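Local structure of ribokinase (Staphylococcus aureus, 3RY7) at residues Asn12-Leu17 with Gly95-Thr100; Phe59-Gly64 with Gly114-Met119; Thr250-Thr255 with Ser283-Lys288; Gln140-Ile145 with Pro166-Ala171. The protein phosphorylates D-ribose at O-5 with ATP in a magnesium-requiring reaction, giving ribose 5-phosphate for nucleotide, histidine and tryptophan synthesis or for the pentose phosphate pathway. One frame throughout, in Å; residues are numbered along the deposited sequence. Where two conformers were deposited one is given.

Contact 1. Residues Asn12-Leu17 with Gly95-Thr100; sequences NVDQFL and GQAFIT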
loop_
_atom_site.group_PDB
_atom_site.type_symbol
_atom_site.label_atom_id
_atom_site.label_comp_id
_atom_site.label_asym_id
_atom_site.label_seq_id
_atom_site.Cartn_x
_atom_site.Cartn_y
_atom_site.Cartn_z
ATOM N N ASN A 12 -10.478 -15.160 -9.727
ATOM C CA ASN A 12 -9.854 -14.662 -10.944
ATOM C C ASN A 12 -8.372 -14.411 -10.714
ATOM O O ASN A 12 -7.974 -14.043 -9.613
ATOM C CB ASN A 12 -10.482 -13.329 -11.374
ATOM C CG ASN A 12 -11.828 -13.488 -12.062
ATOM O OD1 ASN A 12 -12.181 -14.573 -12.541
ATOM N ND2 ASN A 12 -12.581 -12.384 -12.143
ATOM N N VAL A 13 -7.555 -14.592 -11.747
ATOM C CA VAL A 13 -6.212 -14.038 -11.701
ATOM C C VAL A 13 -6.229 -12.728 -12.485
ATOM O O VAL A 13 -6.450 -12.724 -13.689
ATOM C CB VAL A 13 -5.156 -15.020 -12.232
ATOM C CG1 VAL A 13 -3.785 -14.360 -12.256
ATOM C CG2 VAL A 13 -5.149 -16.296 -11.381
ATOM N N ASP A 14 -6.045 -11.615 -11.778
ATOM C CA ASP A 14 -6.016 -10.300 -12.411
ATOM C C ASP A 14 -4.632 -9.994 -12.994
ATOM O O ASP A 14 -3.643 -9.969 -12.277
ATOM C CB ASP A 14 -6.374 -9.215 -11.391
ATOM C CG ASP A 14 -7.815 -9.312 -10.888
ATOM O OD1 ASP A 14 -8.622 -10.097 -11.444
ATOM O OD2 ASP A 14 -8.135 -8.580 -9.929
ATOM N N GLN A 15 -4.572 -9.769 -14.298
ATOM C CA GLN A 15 -3.343 -9.328 -14.939
ATOM C C GLN A 15 -3.311 -7.829 -15.157
ATOM O O GLN A 15 -3.995 -7.312 -16.033
ATOM C CB GLN A 15 -3.176 -9.992 -16.286
ATOM C CG GLN A 15 -1.973 -10.875 -16.320
ATOM C CD GLN A 15 -2.280 -12.202 -15.702
ATOM O OE1 GLN A 15 -1.558 -12.686 -14.834
ATOM N NE2 GLN A 15 -3.374 -12.798 -16.139
ATOM N N PHE A 16 -2.482 -7.147 -14.383
ATOM C CA PHE A 16 -2.365 -5.693 -14.467
ATOM C C PHE A 16 -1.195 -5.230 -15.335
ATOM O O PHE A 16 -0.041 -5.596 -15.088
ATOM C CB PHE A 16 -2.211 -5.108 -13.068
ATOM C CG PHE A 16 -3.479 -5.104 -12.273
ATOM C CD1 PHE A 16 -4.316 -3.994 -12.294
ATOM C CD2 PHE A 16 -3.837 -6.204 -11.497
ATOM C CE1 PHE A 16 -5.488 -3.976 -11.554
ATOM C CE2 PHE A 16 -5.005 -6.194 -10.752
ATOM C CZ PHE A 16 -5.834 -5.071 -10.781
ATOM N N LEU A 17 -1.510 -4.423 -16.345
ATOM C CA LEU A 17 -0.506 -3.734 -17.152
ATOM C C LEU A 17 -0.618 -2.233 -16.917
ATOM O O LEU A 17 -1.620 -1.620 -17.291
ATOM C CB LEU A 17 -0.743 -4.012 -18.628
ATOM C CG LEU A 17 0.330 -3.517 -19.602
ATOM C CD1 LEU A 17 1.606 -4.323 -19.425
ATOM C CD2 LEU A 17 -0.168 -3.606 -21.039
ATOM N N GLY A 95 -10.414 -18.565 -14.351
ATOM C CA GLY A 95 -10.952 -17.263 -14.716
ATOM C C GLY A 95 -9.877 -16.194 -14.577
ATOM O O GLY A 95 -9.021 -16.290 -13.699
ATOM N N GLN A 96 -9.928 -15.184 -15.440
ATOM C CA GLN A 96 -8.909 -14.137 -15.465
ATOM C C GLN A 96 -9.475 -12.767 -15.833
ATOM O O GLN A 96 -10.458 -12.655 -16.581
ATOM C CB GLN A 96 -7.806 -14.499 -16.463
ATOM C CG GLN A 96 -7.042 -15.718 -16.058
ATOM C CD GLN A 96 -6.254 -16.302 -17.205
ATOM O OE1 GLN A 96 -5.437 -15.616 -17.812
ATOM N NE2 GLN A 96 -6.482 -17.581 -17.497
ATOM N N ALA A 97 -8.839 -11.723 -15.313
ATOM C CA ALA A 97 -9.162 -10.372 -15.735
ATOM C C ALA A 97 -7.907 -9.685 -16.272
ATOM O O ALA A 97 -6.810 -9.806 -15.705
ATOM C CB ALA A 97 -9.767 -9.574 -14.580
ATOM N N PHE A 98 -8.083 -8.963 -17.365
ATOM C CA PHE A 98 -6.989 -8.247 -17.996
ATOM C C PHE A 98 -7.268 -6.755 -17.875
ATOM O O PHE A 98 -8.187 -6.213 -18.504
ATOM C CB PHE A 98 -6.855 -8.716 -19.436
ATOM C CG PHE A 98 -6.858 -10.225 -19.566
ATOM C CD1 PHE A 98 -8.018 -10.910 -19.890
ATOM C CD2 PHE A 98 -5.694 -10.963 -19.314
ATOM C CE1 PHE A 98 -8.025 -12.305 -19.999
ATOM C CE2 PHE A 98 -5.690 -12.362 -19.414
ATOM C CZ PHE A 98 -6.860 -13.029 -19.757
ATOM N N ILE A 99 -6.478 -6.113 -17.024
ATOM C CA ILE A 99 -6.715 -4.742 -16.593
ATOM C C ILE A 99 -5.569 -3.802 -16.992
ATOM O O ILE A 99 -4.424 -3.982 -16.556
ATOM C CB ILE A 99 -6.874 -4.709 -15.061
ATOM C CG1 ILE A 99 -8.032 -5.632 -14.642
ATOM C CG2 ILE A 99 -7.104 -3.295 -14.575
ATOM C CD1 ILE A 99 -8.069 -5.956 -13.161
ATOM N N THR A 100 -5.872 -2.812 -17.829
ATOM C CA THR A 100 -4.880 -1.814 -18.205
ATOM C C THR A 100 -5.108 -0.523 -17.419
ATOM O O THR A 100 -6.150 0.113 -17.562
ATOM C CB THR A 100 -4.934 -1.511 -19.707
ATOM O OG1 THR A 100 -4.953 -2.736 -20.443
ATOM C CG2 THR A 100 -3.717 -0.684 -20.137
#
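F16 and I99 carry the main side-chain contact between two parallel strands in register. They run alongside each other in the same sense, and I99 spreads over one face of the ring: I99 CB stands 4.2 Å from the F16 ring centroid, 28° off the ring normal, which meets the geometry of a CH-pi contact. The two branches of I99 extend the overlap, CD1 to 3.4 Å from F16 CZ and CG2 to 3.5 Å from F16 CE1. In F16, CG is anti to the carbonyl carbon (chi1 -74°), which starts the ring off beside its own backbone N. D14, on the same face, rests OD1 3.4 Å from A97 CB; both its carboxylate oxygens have hydrogen-bond partners beyond the two strands, OD1 bonding a glycerol.

On the other face Q15, Q96 and F98 meet. The chain of Q15 bends at chi2, which turns CD aside. Q15 NE2 lies 4.0 Å from F98 CE2, with amide and ring planes 38° apart. Q96 lies alongside Q15, the two amides nearly perpendicular, and its NE2 is hydrogen-bonded to T94 O instead.

Five backbone hydrogen bonds join the strands, the shortest being Q15 N to A97 O at 2.6 Å. The pair forms the middle of the four-stranded sheet that ribokinases use as a lid, consistent with N12, V13 and D14 being assigned to substrate binding. Strand 36-40 flanks 12-17 antiparallel, strand 107-112 flanks 95-100, and K288 of the second subunit makes a cation-pi contact with F16.

Contact 2. Residues Phe59-Gly64 with Gly114-Met119; sequences FITKIG and GANMTM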
loop_
_atom_site.group_PDB
_atom_site.type_symbol
_atom_site.label_atom_id
_atom_site.label_comp_id
_atom_site.label_asym_id
_atom_site.label_seq_id
_atom_site.Cartn_x
_atom_site.Cartn_y
_atom_site.Cartn_z
ATOM N N PHE A 59 -15.516 -21.351 1.068
ATOM C CA PHE A 59 -15.596 -20.750 -0.265
ATOM C C PHE A 59 -15.763 -21.838 -1.310
ATOM O O PHE A 59 -14.920 -22.721 -1.436
ATOM C CB PHE A 59 -14.337 -19.923 -0.555
ATOM C CG PHE A 59 -14.377 -19.155 -1.851
ATOM C CD1 PHE A 59 -15.577 -18.734 -2.399
ATOM C CD2 PHE A 59 -13.202 -18.830 -2.514
ATOM C CE1 PHE A 59 -15.605 -18.009 -3.588
ATOM C CE2 PHE A 59 -13.227 -18.110 -3.694
ATOM C CZ PHE A 59 -14.422 -17.697 -4.235
ATOM N N ILE A 60 -16.877 -21.782 -2.030
ATOM C CA ILE A 60 -17.151 -22.695 -3.119
ATOM C C ILE A 60 -16.811 -21.956 -4.393
ATOM O O ILE A 60 -17.464 -20.979 -4.754
ATOM C CB ILE A 60 -18.626 -23.121 -3.163
ATOM C CG1 ILE A 60 -19.057 -23.792 -1.856
ATOM C CG2 ILE A 60 -18.859 -24.067 -4.299
ATOM C CD1 ILE A 60 -20.573 -24.046 -1.786
ATOM N N THR A 61 -15.761 -22.401 -5.068
ATOM C CA THR A 61 -15.316 -21.692 -6.247
ATOM C C THR A 61 -14.743 -22.732 -7.192
ATOM O O THR A 61 -14.400 -23.836 -6.770
ATOM C CB THR A 61 -14.279 -20.604 -5.865
ATOM O OG1 THR A 61 -14.043 -19.740 -6.982
ATOM C CG2 THR A 61 -12.979 -21.237 -5.410
ATOM N N LYS A 62 -14.686 -22.407 -8.473
ATOM C CA LYS A 62 -14.198 -23.349 -9.466
ATOM C C LYS A 62 -13.074 -22.731 -10.284
ATOM O O LYS A 62 -13.282 -21.765 -11.016
ATOM C CB LYS A 62 -15.331 -23.795 -10.385
ATOM C CG LYS A 62 -15.023 -25.054 -11.197
ATOM C CD LYS A 62 -16.237 -25.445 -12.038
ATOM C CE LYS A 62 -16.105 -26.838 -12.668
ATOM N NZ LYS A 62 -17.329 -27.152 -13.509
ATOM N N ILE A 63 -11.884 -23.304 -10.147
ATOM C CA ILE A 63 -10.736 -22.895 -10.937
ATOM C C ILE A 63 -10.324 -23.999 -11.899
ATOM O O ILE A 63 -10.919 -25.088 -11.925
ATOM C CB ILE A 63 -9.543 -22.583 -10.054
ATOM C CG1 ILE A 63 -9.158 -23.817 -9.235
ATOM C CG2 ILE A 63 -9.875 -21.397 -9.139
ATOM C CD1 ILE A 63 -8.083 -23.536 -8.188
ATOM N N GLY A 64 -9.306 -23.715 -12.699
ATOM C CA GLY A 64 -8.827 -24.688 -13.651
ATOM C C GLY A 64 -7.768 -25.576 -13.017
ATOM O O GLY A 64 -7.478 -25.479 -11.818
ATOM N N GLY A 114 -13.906 -18.287 -17.829
ATOM C CA GLY A 114 -13.130 -19.496 -17.598
ATOM C C GLY A 114 -13.842 -20.489 -16.701
ATOM O O GLY A 114 -15.058 -20.650 -16.804
ATOM N N ALA A 115 -13.086 -21.141 -15.824
ATOM C CA ALA A 115 -13.622 -22.168 -14.916
ATOM C C ALA A 115 -14.817 -21.689 -14.085
ATOM O O ALA A 115 -15.708 -22.482 -13.787
ATOM C CB ALA A 115 -12.522 -22.698 -13.993
ATOM N N ASN A 116 -14.811 -20.410 -13.693
ATOM C CA ASN A 116 -15.916 -19.838 -12.930
ATOM C C ASN A 116 -17.259 -20.067 -13.611
ATOM O O ASN A 116 -18.234 -20.422 -12.960
ATOM C CB ASN A 116 -15.739 -18.329 -12.694
ATOM C CG ASN A 116 -14.495 -17.996 -11.899
ATOM O OD1 ASN A 116 -14.276 -18.508 -10.796
ATOM N ND2 ASN A 116 -13.671 -17.106 -12.450
ATOM N N MET A 117 -17.299 -19.850 -14.914
ATOM C CA MET A 117 -18.538 -19.970 -15.675
ATOM C C MET A 117 -18.822 -21.397 -16.158
ATOM O O MET A 117 -19.722 -21.618 -16.970
ATOM C CB MET A 117 -18.550 -18.968 -16.829
ATOM C CG MET A 117 -18.570 -17.512 -16.328
ATOM S SD MET A 117 -20.021 -17.195 -15.286
ATOM C CE MET A 117 -21.314 -17.216 -16.510
ATOM N N THR A 118 -18.066 -22.369 -15.654
ATOM C CA THR A 118 -18.441 -23.764 -15.884
ATOM C C THR A 118 -19.059 -24.393 -14.622
ATOM O O THR A 118 -19.355 -25.589 -14.601
ATOM C CB THR A 118 -17.234 -24.613 -16.325
ATOM O OG1 THR A 118 -16.356 -24.813 -15.209
ATOM C CG2 THR A 118 -16.482 -23.930 -17.497
ATOM N N MET A 119 -19.238 -23.597 -13.562
ATOM C CA MET A 119 -19.740 -24.164 -12.317
ATOM C C MET A 119 -21.188 -24.564 -12.529
ATOM O O MET A 119 -21.960 -23.772 -13.054
ATOM C CB MET A 119 -19.633 -23.182 -11.159
ATOM C CG MET A 119 -19.946 -23.842 -9.844
ATOM S SD MET A 119 -20.014 -22.726 -8.431
ATOM C CE MET A 119 -18.272 -22.411 -8.138
HETATM O O HOH W 1 -16.083 -20.168 -9.462
#
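K62 reaches across to T118, and its ammonium NZ is gripped there twice: T118 O accepts at 2.8 Å and T118 OG1 at 3.1 Å. The bond to T118 O comes from above the carbonyl plane (67° out of it). NZ also forms a salt bridge with D123, which would offset the buried charge. The lysine chain is extended throughout and crosses T118 at about a right angle. T118 OG1 can accept from it because its own proton goes to A115 O at 2.8 Å, an oxygen that also takes T118 N; a chi1 of 72° sets OG1 between backbone N and carbonyl carbon.

The second polar link runs through a water. It accepts from K62 N at 2.8 Å and donates to N116 OD1 at 2.8 Å, while N116 OD1 is also bonded to T11 N. T61 OG1 has its partners in G9 O and T11 OG1. K62 O faces methyl carbon, with A115 CB 3.2 Å away, and its distance to N116 N comes with an angle too poor for a hydrogen bond. Apolar filling comes from M119, whose CE ends 3.6 Å from T61 CA.

The contact fixes the 3-10 turn ahead of helix 121-125 against strand 56-64, near the edge of the large central sheet. Strands 4-8 and 87-89 flank that strand on either side, and the side chains of I60 and M119 both rest on strand 4-8.

Contact 3. Residues Thr250-Thr255 with Ser283-Lys288; sequences TAAGDT and SLTVQK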
loop_
_atom_site.group_PDB
_atom_site.type_symbol
_atom_site.label_atom_id
_atom_site.label_comp_id
_atom_site.label_asym_id
_atom_site.label_seq_id
_atom_site.Cartn_x
_atom_site.Cartn_y
_atom_site.Cartn_z
ATOM N N THR A 250 -10.244 -0.910 -5.500
ATOM C CA THR A 250 -9.541 -1.515 -4.384
ATOM C C THR A 250 -10.354 -2.646 -3.742
ATOM O O THR A 250 -10.153 -2.975 -2.568
ATOM C CB THR A 250 -9.284 -0.438 -3.331
ATOM O OG1 THR A 250 -10.504 0.290 -3.114
ATOM C CG2 THR A 250 -8.230 0.543 -3.835
ATOM N N ALA A 251 -11.275 -3.238 -4.505
ATOM C CA ALA A 251 -12.177 -4.254 -3.954
ATOM C C ALA A 251 -12.972 -3.725 -2.757
ATOM O O ALA A 251 -13.224 -4.465 -1.800
ATOM C CB ALA A 251 -11.395 -5.495 -3.540
ATOM N N ALA A 252 -13.341 -2.443 -2.798
ATOM C CA ALA A 252 -14.071 -1.818 -1.695
ATOM C C ALA A 252 -15.499 -2.364 -1.598
ATOM O O ALA A 252 -15.969 -2.685 -0.514
ATOM C CB ALA A 252 -14.094 -0.302 -1.865
ATOM N N GLY A 253 -16.175 -2.452 -2.741
ATOM C CA GLY A 253 -17.524 -3.009 -2.812
ATOM C C GLY A 253 -17.611 -4.407 -2.219
ATOM O O GLY A 253 -18.506 -4.713 -1.415
ATOM N N ASP A 254 -16.664 -5.257 -2.604
ATOM C CA ASP A 254 -16.667 -6.643 -2.149
ATOM C C ASP A 254 -16.327 -6.708 -0.686
ATOM O O ASP A 254 -16.849 -7.553 0.043
ATOM C CB ASP A 254 -15.682 -7.487 -2.964
ATOM C CG ASP A 254 -16.101 -7.619 -4.411
ATOM O OD1 ASP A 254 -17.330 -7.683 -4.675
ATOM O OD2 ASP A 254 -15.204 -7.659 -5.282
ATOM N N THR A 255 -15.443 -5.805 -0.259
ATOM C CA THR A 255 -15.060 -5.703 1.150
ATOM C C THR A 255 -16.260 -5.251 2.002
ATOM O O THR A 255 -16.429 -5.700 3.133
ATOM C CB THR A 255 -13.860 -4.730 1.344
ATOM O OG1 THR A 255 -12.720 -5.216 0.613
ATOM C CG2 THR A 255 -13.509 -4.567 2.825
ATOM N N SER A 283 -13.664 1.418 3.851
ATOM C CA SER A 283 -12.897 2.669 3.776
ATOM C C SER A 283 -11.393 2.417 3.949
ATOM O O SER A 283 -10.578 3.034 3.273
ATOM C CB SER A 283 -13.391 3.683 4.807
ATOM O OG SER A 283 -13.009 3.285 6.114
ATOM N N LEU A 284 -11.058 1.485 4.842
ATOM C CA LEU A 284 -9.696 1.012 5.072
ATOM C C LEU A 284 -8.980 0.572 3.796
ATOM O O LEU A 284 -7.757 0.381 3.766
ATOM C CB LEU A 284 -9.741 -0.166 6.034
ATOM C CG LEU A 284 -10.002 0.258 7.476
ATOM C CD1 LEU A 284 -9.888 -0.929 8.417
ATOM C CD2 LEU A 284 -9.016 1.366 7.866
ATOM N N THR A 285 -9.735 0.350 2.725
ATOM C CA THR A 285 -9.139 -0.129 1.504
ATOM C C THR A 285 -8.633 0.980 0.646
ATOM O O THR A 285 -7.809 0.765 -0.172
ATOM C CB THR A 285 -10.037 -1.081 0.592
ATOM O OG1 THR A 285 -11.035 -0.347 -0.103
ATOM C CG2 THR A 285 -10.613 -2.240 1.325
ATOM N N VAL A 286 -9.157 2.166 0.820
ATOM C CA VAL A 286 -8.674 3.290 0.037
ATOM C C VAL A 286 -7.749 4.168 0.887
ATOM O O VAL A 286 -7.403 5.290 0.500
ATOM C CB VAL A 286 -9.844 4.142 -0.491
ATOM C CG1 VAL A 286 -10.675 3.342 -1.484
ATOM C CG2 VAL A 286 -10.711 4.624 0.658
ATOM N N GLN A 287 -7.347 3.637 2.039
ATOM C CA GLN A 287 -6.553 4.373 3.015
ATOM C C GLN A 287 -5.039 4.317 2.755
ATOM O O GLN A 287 -4.469 3.237 2.602
ATOM C CB GLN A 287 -6.880 3.863 4.417
ATOM C CG GLN A 287 -5.707 3.849 5.381
ATOM C CD GLN A 287 -6.150 4.001 6.833
ATOM O OE1 GLN A 287 -5.875 3.138 7.676
ATOM N NE2 GLN A 287 -6.840 5.106 7.131
ATOM N N LYS A 288 -4.387 5.463 2.729
ATOM C CA LYS A 288 -2.958 5.673 2.532
ATOM C C LYS A 288 -2.169 5.198 3.746
ATOM O O LYS A 288 -2.566 5.532 4.830
ATOM C CB LYS A 288 -2.731 7.165 2.254
ATOM C CG LYS A 288 -1.280 7.635 2.077
ATOM C CD LYS A 288 -1.170 9.174 1.970
ATOM C CE LYS A 288 0.091 9.670 1.200
ATOM N NZ LYS A 288 1.377 9.026 1.582
#
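T255, which meets T285 tip to tip, grips A251 O twice: its OG1 bonds that oxygen at 2.6 Å, and its backbone N reaches it from the opposite face of the carbonyl plane. The first turn of helix 252-263 is thus fastened twice, and T285 CG2 lies 3.7 Å from T255 OG1. D248 takes the amides of T250, A252 and G253.

T285 OG1 is hydrogen-bonded to S282 O, in the last turn of helix 271-283. Across the contact T250 OG1 lies 3.1 Å from T285 OG1 and may donate to it, a tentative bond because the T250 proton has another acceptor within reach. In both threonines OG1 sits between the backbone N and the carbonyl carbon (chi1 47° in T250, 75° in T285), and the two side chains meet obliquely. Two methyl groups lie against the hydroxyls. A252 CB comes to 3.5 Å from T285 OG1, and V286 CG1 to 3.5 Å from T250 OG1, the valine crossing T250 at about a right angle. From the second subunit, P296 packs on T285.

T250 and T285 are both assigned to potassium binding, and D254, in the first turn of helix 252-263, as proton acceptor. The helix start matches the anion hole of this kinase family, whose amides would steady negative charge on the transferring phosphate. A cation held through these threonines could therefore influence the active site by fixing that turn, consistent with activation by monovalent cations.

Contact 4. Residues Gln140-Ile145 with Pro166-Ala171; sequences QLEVPI and PAPAKA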
loop_
_atom_site.group_PDB
_atom_site.type_symbol
_atom_site.label_atom_id
_atom_site.label_comp_id
_atom_site.label_asym_id
_atom_site.label_seq_id
_atom_site.Cartn_x
_atom_site.Cartn_y
_atom_site.Cartn_z
ATOM N N GLN A 140 -22.315 -13.979 -6.123
ATOM C CA GLN A 140 -22.252 -12.918 -7.103
ATOM C C GLN A 140 -22.451 -13.486 -8.484
ATOM O O GLN A 140 -22.519 -14.665 -8.655
ATOM C CB GLN A 140 -20.923 -12.164 -7.046
ATOM C CG GLN A 140 -20.365 -12.001 -5.703
ATOM C CD GLN A 140 -19.721 -13.226 -5.214
ATOM O OE1 GLN A 140 -19.190 -13.982 -5.958
ATOM N NE2 GLN A 140 -19.809 -13.440 -3.959
ATOM N N LEU A 141 -22.528 -12.630 -9.469
ATOM C CA LEU A 141 -22.851 -13.100 -10.809
ATOM C C LEU A 141 -21.628 -13.389 -11.708
ATOM O O LEU A 141 -21.757 -13.375 -12.923
ATOM C CB LEU A 141 -23.811 -12.123 -11.495
ATOM C CG LEU A 141 -25.147 -11.881 -10.781
ATOM C CD1 LEU A 141 -26.026 -10.889 -11.530
ATOM C CD2 LEU A 141 -25.883 -13.207 -10.628
ATOM N N GLU A 142 -20.458 -13.633 -11.118
ATOM C CA GLU A 142 -19.300 -14.106 -11.905
ATOM C C GLU A 142 -19.281 -15.642 -11.957
ATOM O O GLU A 142 -18.291 -16.268 -12.349
ATOM C CB GLU A 142 -17.985 -13.531 -11.362
ATOM C CG GLU A 142 -17.942 -11.997 -11.499
ATOM C CD GLU A 142 -16.576 -11.379 -11.198
ATOM O OE1 GLU A 142 -15.810 -11.939 -10.380
ATOM O OE2 GLU A 142 -16.287 -10.316 -11.783
ATOM N N VAL A 143 -20.417 -16.225 -11.585
ATOM C CA VAL A 143 -20.632 -17.662 -11.603
ATOM C C VAL A 143 -22.040 -17.863 -12.220
ATOM O O VAL A 143 -22.841 -16.916 -12.251
ATOM C CB VAL A 143 -20.476 -18.187 -10.149
ATOM C CG1 VAL A 143 -21.684 -18.928 -9.687
ATOM C CG2 VAL A 143 -19.179 -18.976 -9.956
ATOM N N PRO A 144 -22.337 -19.061 -12.767
ATOM C CA PRO A 144 -23.579 -19.111 -13.551
ATOM C C PRO A 144 -24.840 -19.116 -12.680
ATOM O O PRO A 144 -24.864 -19.659 -11.579
ATOM C CB PRO A 144 -23.461 -20.427 -14.340
ATOM C CG PRO A 144 -21.997 -20.806 -14.254
ATOM C CD PRO A 144 -21.531 -20.284 -12.924
ATOM N N ILE A 145 -25.875 -18.476 -13.189
ATOM C CA ILE A 145 -27.155 -18.397 -12.496
ATOM C C ILE A 145 -27.723 -19.758 -12.027
ATOM O O ILE A 145 -28.145 -19.873 -10.877
ATOM C CB ILE A 145 -28.167 -17.576 -13.326
ATOM C CG1 ILE A 145 -27.834 -16.082 -13.184
ATOM C CG2 ILE A 145 -29.624 -17.877 -12.900
ATOM C CD1 ILE A 145 -28.454 -15.212 -14.249
ATOM N N PRO A 166 -25.765 -8.707 -7.024
ATOM C CA PRO A 166 -26.106 -8.948 -8.429
ATOM C C PRO A 166 -25.174 -8.225 -9.401
ATOM O O PRO A 166 -25.641 -7.428 -10.225
ATOM C CB PRO A 166 -27.537 -8.396 -8.537
ATOM C CG PRO A 166 -27.568 -7.281 -7.537
ATOM C CD PRO A 166 -26.657 -7.709 -6.403
ATOM N N ALA A 167 -23.883 -8.539 -9.305
ATOM C CA ALA A 167 -22.806 -7.856 -10.026
ATOM C C ALA A 167 -21.914 -8.903 -10.670
ATOM O O ALA A 167 -21.652 -9.941 -10.073
ATOM C CB ALA A 167 -21.971 -7.005 -9.044
ATOM N N PRO A 168 -21.490 -8.666 -11.909
ATOM C CA PRO A 168 -21.883 -7.513 -12.718
ATOM C C PRO A 168 -23.360 -7.603 -13.126
ATOM O O PRO A 168 -23.927 -8.703 -13.196
ATOM C CB PRO A 168 -20.997 -7.663 -13.959
ATOM C CG PRO A 168 -20.821 -9.156 -14.093
ATOM C CD PRO A 168 -20.687 -9.636 -12.679
ATOM N N ALA A 169 -23.961 -6.449 -13.404
ATOM C CA ALA A 169 -25.370 -6.365 -13.746
ATOM C C ALA A 169 -25.769 -7.344 -14.839
ATOM O O ALA A 169 -25.100 -7.470 -15.862
ATOM C CB ALA A 169 -25.717 -4.951 -14.167
ATOM N N LYS A 170 -26.865 -8.049 -14.602
ATOM C CA LYS A 170 -27.505 -8.829 -15.653
ATOM C C LYS A 170 -28.928 -9.199 -15.241
ATOM O O LYS A 170 -29.281 -9.108 -14.065
ATOM C CB LYS A 170 -26.665 -10.057 -16.041
ATOM C CG LYS A 170 -26.258 -10.958 -14.898
ATOM C CD LYS A 170 -25.419 -12.150 -15.387
ATOM C CE LYS A 170 -23.944 -11.788 -15.558
ATOM N NZ LYS A 170 -23.072 -13.000 -15.721
ATOM N N ALA A 171 -29.750 -9.561 -16.214
ATOM C CA ALA A 171 -31.137 -9.904 -15.943
ATOM C C ALA A 171 -31.203 -11.228 -15.181
ATOM O O ALA A 171 -30.459 -12.167 -15.481
ATOM C CB ALA A 171 -31.917 -9.999 -17.240
HETATM O O HOH W 2 -20.571 -12.686 -15.783
HETATM O O HOH W 3 -24.102 -15.146 -13.943
#
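L141 and K170 pass one another running opposite ways, the isobutyl group heading for the backbone of 166-170 while the lysine runs back over it. L141 CD1 touches K170 CG at 3.4 Å, tighter than usual for two carbons. The lysine chain bends at chi3 (83°), which places CE 3.8 Å from L141 O, and NZ then bonds L141 O at 3.1 Å in the carbonyl plane (C=O...N 160°). A water accepting from NZ at 3.0 Å donates to V143 O, extending the grip along 140-145.

The segments are the loops that follow strands 136-140 and 161-165, parallel neighbours in the large sheet of the ribokinase fold, joined by a beta-alpha-beta crossover through helix 145-157. Beyond the strand ends, L141 N bonds A167 O at 2.9 Å.

Next comes P168, preceded by a cis peptide bond. The E142 and P168 side chains cross at about a right angle, E142 CG resting 3.8 Å from P168 CD. The carboxylate of E142, assigned to substrate binding, is held by S10 and K42 N and bonds a glycerol. At the far end, I145 CD1 lies 3.8 Å from A171 O.

Contact 2 is the buried one, with a lysine in a salt bridge and a bridging water; the other three are only partly buried. Contacts 2 and 4 both serve the large sheet, but the first packs a turn on a strand, whereas the second joins loops at the ends of adjacent strands. Contact 1 belongs to the separate small sheet and is held mostly by backbone bonds, while contact 3 relies on hydroxyls. N116 of contact 2 touches G95 of contact 1 as well as E142 and P144 of contact 4. Contacts 1 and 3 are about 8 Å apart at their nearest atoms within one chain, yet contact 3 of the second subunit reaches contact 1.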